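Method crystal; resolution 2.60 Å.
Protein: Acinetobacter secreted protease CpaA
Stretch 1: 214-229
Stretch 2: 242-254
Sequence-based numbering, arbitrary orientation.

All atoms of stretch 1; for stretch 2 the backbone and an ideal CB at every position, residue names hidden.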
# COMPACT_ATOMS: atom_id res chain seq x y z
N ALA A 214 20.96 -11.17 7.73
CA ALA A 214 20.45 -11.22 9.09
C ALA A 214 21.52 -10.85 10.10
O ALA A 214 22.67 -11.30 10.01
CB ALA A 214 19.91 -12.62 9.40
N PHE A 215 21.14 -10.02 11.07
CA PHE A 215 21.95 -9.72 12.24
C PHE A 215 21.31 -10.34 13.47
O PHE A 215 20.09 -10.35 13.61
CB PHE A 215 22.09 -8.20 12.44
CG PHE A 215 23.07 -7.54 11.51
CD1 PHE A 215 22.84 -7.51 10.15
CD2 PHE A 215 24.20 -6.92 12.01
CE1 PHE A 215 23.74 -6.89 9.29
CE2 PHE A 215 25.10 -6.30 11.16
CZ PHE A 215 24.87 -6.28 9.80
N GLY A 216 22.14 -10.87 14.36
CA GLY A 216 21.64 -11.45 15.59
C GLY A 216 22.72 -11.53 16.65
O GLY A 216 23.86 -11.13 16.43
N ASP A 217 22.34 -12.05 17.81
CA ASP A 217 23.32 -12.30 18.86
C ASP A 217 24.17 -13.51 18.47
O ASP A 217 23.64 -14.57 18.13
CB ASP A 217 22.63 -12.53 20.20
CG ASP A 217 22.03 -11.26 20.77
OD1 ASP A 217 22.47 -10.16 20.37
OD2 ASP A 217 21.13 -11.35 21.63
N GLY A 218 25.48 -13.34 18.52
CA GLY A 218 26.39 -14.33 17.97
C GLY A 218 26.55 -14.27 16.47
O GLY A 218 27.30 -15.08 15.91
N ASN A 219 25.87 -13.34 15.80
CA ASN A 219 25.96 -13.16 14.35
C ASN A 219 25.79 -11.66 14.10
O ASN A 219 24.67 -11.18 13.89
CB ASN A 219 24.91 -13.99 13.63
CG ASN A 219 24.72 -13.58 12.18
OD1 ASN A 219 25.68 -13.31 11.47
ND2 ASN A 219 23.47 -13.54 11.74
N TRP A 220 26.91 -10.94 14.09
CA TRP A 220 26.84 -9.49 14.23
C TRP A 220 28.18 -8.87 13.87
O TRP A 220 29.23 -9.41 14.20
CB TRP A 220 26.44 -9.11 15.66
CG TRP A 220 26.31 -7.64 15.91
CD1 TRP A 220 25.18 -6.89 15.82
CD2 TRP A 220 27.36 -6.73 16.30
NE1 TRP A 220 25.45 -5.58 16.13
CE2 TRP A 220 26.78 -5.45 16.42
CE3 TRP A 220 28.72 -6.88 16.55
CZ2 TRP A 220 27.52 -4.33 16.79
CZ3 TRP A 220 29.46 -5.77 16.91
CH2 TRP A 220 28.85 -4.51 17.03
N VAL A 221 28.12 -7.72 13.19
CA VAL A 221 29.27 -6.86 12.96
C VAL A 221 28.85 -5.43 13.28
O VAL A 221 27.67 -5.12 13.41
CB VAL A 221 29.81 -6.96 11.52
CG1 VAL A 221 30.35 -8.36 11.24
CG2 VAL A 221 28.74 -6.58 10.52
N SER A 222 29.85 -4.55 13.41
CA SER A 222 29.56 -3.19 13.85
C SER A 222 29.09 -2.29 12.71
O SER A 222 28.36 -1.33 12.96
CB SER A 222 30.80 -2.58 14.50
OG SER A 222 31.64 -1.99 13.52
N ASN A 223 29.48 -2.59 11.48
CA ASN A 223 29.08 -1.79 10.34
C ASN A 223 29.12 -2.65 9.09
O ASN A 223 29.80 -3.67 9.04
CB ASN A 223 29.97 -0.55 10.18
CG ASN A 223 31.40 -0.90 9.84
OD1 ASN A 223 31.81 -0.85 8.68
ND2 ASN A 223 32.18 -1.27 10.85
N PHE A 224 28.36 -2.23 8.08
CA PHE A 224 28.18 -3.02 6.87
C PHE A 224 28.10 -2.10 5.66
O PHE A 224 27.43 -1.06 5.71
CB PHE A 224 26.92 -3.88 6.97
CG PHE A 224 26.73 -4.81 5.81
CD1 PHE A 224 27.40 -6.02 5.76
CD2 PHE A 224 25.89 -4.48 4.76
CE1 PHE A 224 27.24 -6.88 4.70
CE2 PHE A 224 25.72 -5.33 3.69
CZ PHE A 224 26.40 -6.54 3.66
N THR A 225 28.77 -2.49 4.59
CA THR A 225 28.83 -1.71 3.35
C THR A 225 28.17 -2.50 2.23
O THR A 225 28.53 -3.65 1.98
CB THR A 225 30.27 -1.36 2.98
OG1 THR A 225 30.89 -0.65 4.06
CG2 THR A 225 30.30 -0.49 1.73
N LEU A 226 27.21 -1.87 1.55
CA LEU A 226 26.56 -2.48 0.41
C LEU A 226 27.52 -2.59 -0.78
O LEU A 226 28.54 -1.90 -0.83
CB LEU A 226 25.33 -1.67 0.01
CG LEU A 226 24.19 -1.56 1.02
CD1 LEU A 226 22.90 -1.15 0.32
CD2 LEU A 226 23.99 -2.87 1.77
N PRO A 227 27.22 -3.46 -1.74
CA PRO A 227 28.05 -3.54 -2.95
C PRO A 227 28.06 -2.22 -3.70
O PRO A 227 27.13 -1.42 -3.61
CB PRO A 227 27.39 -4.65 -3.77
CG PRO A 227 26.66 -5.47 -2.77
CD PRO A 227 26.19 -4.52 -1.72
N THR A 228 29.13 -2.01 -4.47
CA THR A 228 29.25 -0.79 -5.26
C THR A 228 28.37 -0.82 -6.50
O THR A 228 28.01 0.24 -7.02
CB THR A 228 30.71 -0.59 -5.70
OG1 THR A 228 31.35 -1.87 -5.77
CG2 THR A 228 31.45 0.24 -4.67
N THR A 229 28.01 -2.01 -6.97
CA THR A 229 27.23 -2.17 -8.18
C THR A 229 26.46 -3.47 -8.11
O THR A 229 26.80 -4.39 -7.35
CB THR A 229 28.12 -2.15 -9.43
OG1 THR A 229 27.30 -2.07 -10.61
CG2 THR A 229 28.98 -3.41 -9.50
N UNK A 242 19.60 -8.66 16.87
CA UNK A 242 20.69 -8.53 17.83
C UNK A 242 20.35 -7.50 18.90
O UNK A 242 19.55 -6.58 18.70
CB UNK A 242 21.99 -8.14 17.12
N UNK A 243 20.99 -7.66 20.06
CA UNK A 243 20.80 -6.72 21.16
C UNK A 243 21.42 -5.37 20.85
O UNK A 243 20.80 -4.32 21.05
CB UNK A 243 21.40 -7.28 22.45
N UNK A 244 22.65 -5.37 20.34
CA UNK A 244 23.41 -4.14 20.14
C UNK A 244 23.26 -3.64 18.72
O UNK A 244 23.27 -4.43 17.76
CB UNK A 244 24.89 -4.36 20.47
N UNK A 245 23.10 -2.33 18.58
CA UNK A 245 22.87 -1.72 17.28
C UNK A 245 24.09 -1.87 16.37
O UNK A 245 25.21 -2.11 16.82
CB UNK A 245 22.52 -0.24 17.45
N UNK A 246 23.84 -1.71 15.07
CA UNK A 246 24.90 -1.68 14.07
C UNK A 246 24.56 -0.58 13.07
O UNK A 246 23.43 -0.11 12.99
CB UNK A 246 25.06 -3.03 13.38
N UNK A 247 25.57 -0.18 12.30
CA UNK A 247 25.43 0.93 11.37
C UNK A 247 25.54 0.43 9.94
O UNK A 247 26.49 -0.29 9.60
CB UNK A 247 26.48 2.00 11.64
N UNK A 248 24.57 0.79 9.11
CA UNK A 248 24.66 0.57 7.67
C UNK A 248 25.34 1.78 7.05
O UNK A 248 24.81 2.90 7.12
CB UNK A 248 23.28 0.33 7.05
N UNK A 249 26.51 1.57 6.45
CA UNK A 249 27.27 2.67 5.89
C UNK A 249 26.52 3.30 4.71
O UNK A 249 25.85 2.61 3.95
CB UNK A 249 28.65 2.19 5.45
N UNK A 250 26.65 4.62 4.58
CA UNK A 250 25.93 5.35 3.55
C UNK A 250 26.58 5.26 2.18
O UNK A 250 25.97 5.69 1.19
CB UNK A 250 25.80 6.82 3.96
N UNK A 251 27.80 4.73 2.08
CA UNK A 251 28.47 4.63 0.79
C UNK A 251 27.68 3.72 -0.15
O UNK A 251 27.11 2.71 0.27
CB UNK A 251 29.90 4.11 0.97
N UNK A 252 27.64 4.10 -1.43
CA UNK A 252 26.91 3.44 -2.50
C UNK A 252 25.39 3.55 -2.35
O UNK A 252 24.66 2.98 -3.16
CB UNK A 252 27.31 1.97 -2.56
N UNK A 253 24.90 4.26 -1.33
CA UNK A 253 23.48 4.43 -1.09
C UNK A 253 23.10 5.87 -1.42
O UNK A 253 23.86 6.80 -1.12
CB UNK A 253 23.12 4.08 0.35
N UNK A 254 21.92 6.05 -2.02
CA UNK A 254 21.42 7.38 -2.36
C UNK A 254 20.70 7.99 -1.15
O UNK A 254 19.53 8.36 -1.19
CB UNK A 254 20.48 7.31 -3.57

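At position 242 the CB points sideways and sits tight against the chain of stretch 1, 3.5 Å from Gly216 C and 3.7 Å from Trp220 CD1. A small apolar group suits so close a fit. The residue is Ala242, whose methyl makes an apolar contact with Trp220 CD1.

Position 243, its CB sideways, lies beside a carboxylate: its backbone N is 2.9 Å from Asp217 OD1, with Asp217 OD2 also close by. Serine, threonine or another donor would suit. Thr243 completes the pair, its N bonding to OD1 and its OG1 donating to Asp217 OD2 at 3.0 Å.

The CB of 244 starts toward Trp220 CZ2, 4.5 Å away, but the backbone makes the specific contact, so many side chains would do. The residue is Trp244; its O accepts a weak hydrogen bond from Trp220 NE1 (3.0 Å), while its indole leads away. Position 245 points away, which sets no demand; it is Ser245, its O at the edge of the Trp220 ring.

At 246 the CB is aimed at stretch 1, 3.3 Å from Val221 O and 3.8 Å from Trp220 NE1, which favours something small. Ala246 also places its CB 3.9 Å from Phe215 CE2.

Here a short parallel pairing begins. Position 247 gives its N to Ser222 O (3.1 Å) and its O to Phe224 N (3.1 Å), while its CB shares a face with Asn223; polar or long chains suit. Lys247 is extended, all t, its end leading away. Position 248 turns its CB to the sheet face that carries the Phe224 side chain, where an apolar or beta-branched residue fits; Ile248 (chi1 m, chi2 t) adds an apolar branch there.

Position 249 donates its N to Phe224 O (2.9 Å), and its CB looks toward Asn223 OD1 and Thr225 OG1. Two oxygens invite a nitrogen with two N-H bonds, as in asparagine; a serine could serve at most the nearer, OG1. Asn249 bonds to both: ND2 lies 3.2 Å from Asn223 OD1 and 2.7 Å from Thr225 OG1.

Position 250 points away and opens a type II turn; it is Asn250. At 251 the CB stands sideways, 4.7 Å from Thr225 CG2, so small or polar groups suit; it is Thr251.

Position 252 has positive phi (68°), favouring glycine or asparagine, yet its CB faces the carbonyls of Leu226 and Pro227, which calls for a donor. Asn252 tolerates the phi, and its ND2 bonds to Leu226 O at 3.0 Å.

At 253, sideways near Leu226 CD1, an apolar branch suits; Val253 places CG2 3.9 Å from Leu226 CD1. Position 254, out of reach, is Asn254.

Stretch 2, residues 242-254: ATWSAKINNTNVN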
# COMPACT_ATOMS: atom_id res chain seq x y z
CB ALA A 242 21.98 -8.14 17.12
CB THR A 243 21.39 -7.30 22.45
OG1 THR A 243 20.76 -8.55 22.75
CG2 THR A 243 21.17 -6.34 23.61
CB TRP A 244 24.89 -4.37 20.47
CG TRP A 244 25.10 -4.82 21.87
CD1 TRP A 244 25.31 -6.10 22.30
CD2 TRP A 244 25.07 -4.00 23.05
NE1 TRP A 244 25.44 -6.12 23.67
CE2 TRP A 244 25.29 -4.85 24.15
CE3 TRP A 244 24.88 -2.63 23.27
CZ2 TRP A 244 25.33 -4.37 25.46
CZ3 TRP A 244 24.93 -2.16 24.57
CH2 TRP A 244 25.15 -3.03 25.65
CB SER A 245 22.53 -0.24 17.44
OG SER A 245 21.39 -0.06 18.27
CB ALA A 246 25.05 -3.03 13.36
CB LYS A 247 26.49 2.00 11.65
CG LYS A 247 26.51 3.14 10.65
CD LYS A 247 27.63 4.13 10.96
CE LYS A 247 27.56 5.35 10.07
NZ LYS A 247 28.45 6.45 10.55
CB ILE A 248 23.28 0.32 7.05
CG1 ILE A 248 22.62 -0.91 7.67
CG2 ILE A 248 23.40 0.15 5.54
CD1 ILE A 248 21.15 -1.04 7.35
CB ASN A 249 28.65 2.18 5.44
CG ASN A 249 29.48 1.67 6.60
OD1 ASN A 249 29.43 2.21 7.70
ND2 ASN A 249 30.25 0.61 6.35
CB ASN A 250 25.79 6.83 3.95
CG ASN A 250 24.84 7.03 5.11
OD1 ASN A 250 25.24 6.99 6.27
ND2 ASN A 250 23.56 7.24 4.80
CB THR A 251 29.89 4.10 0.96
OG1 THR A 251 29.87 2.91 1.75
CG2 THR A 251 30.77 5.14 1.64
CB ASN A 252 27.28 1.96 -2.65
CG ASN A 252 28.78 1.75 -2.74
OD1 ASN A 252 29.49 2.48 -3.43
ND2 ASN A 252 29.28 0.74 -2.04
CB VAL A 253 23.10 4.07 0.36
CG1 VAL A 253 21.60 4.15 0.57
CG2 VAL A 253 23.63 2.69 0.72
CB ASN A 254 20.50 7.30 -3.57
CG ASN A 254 20.05 8.67 -4.05
OD1 ASN A 254 20.80 9.64 -3.97
ND2 ASN A 254 18.82 8.74 -4.55
O HOH W 1 26.95 0.90 2.25
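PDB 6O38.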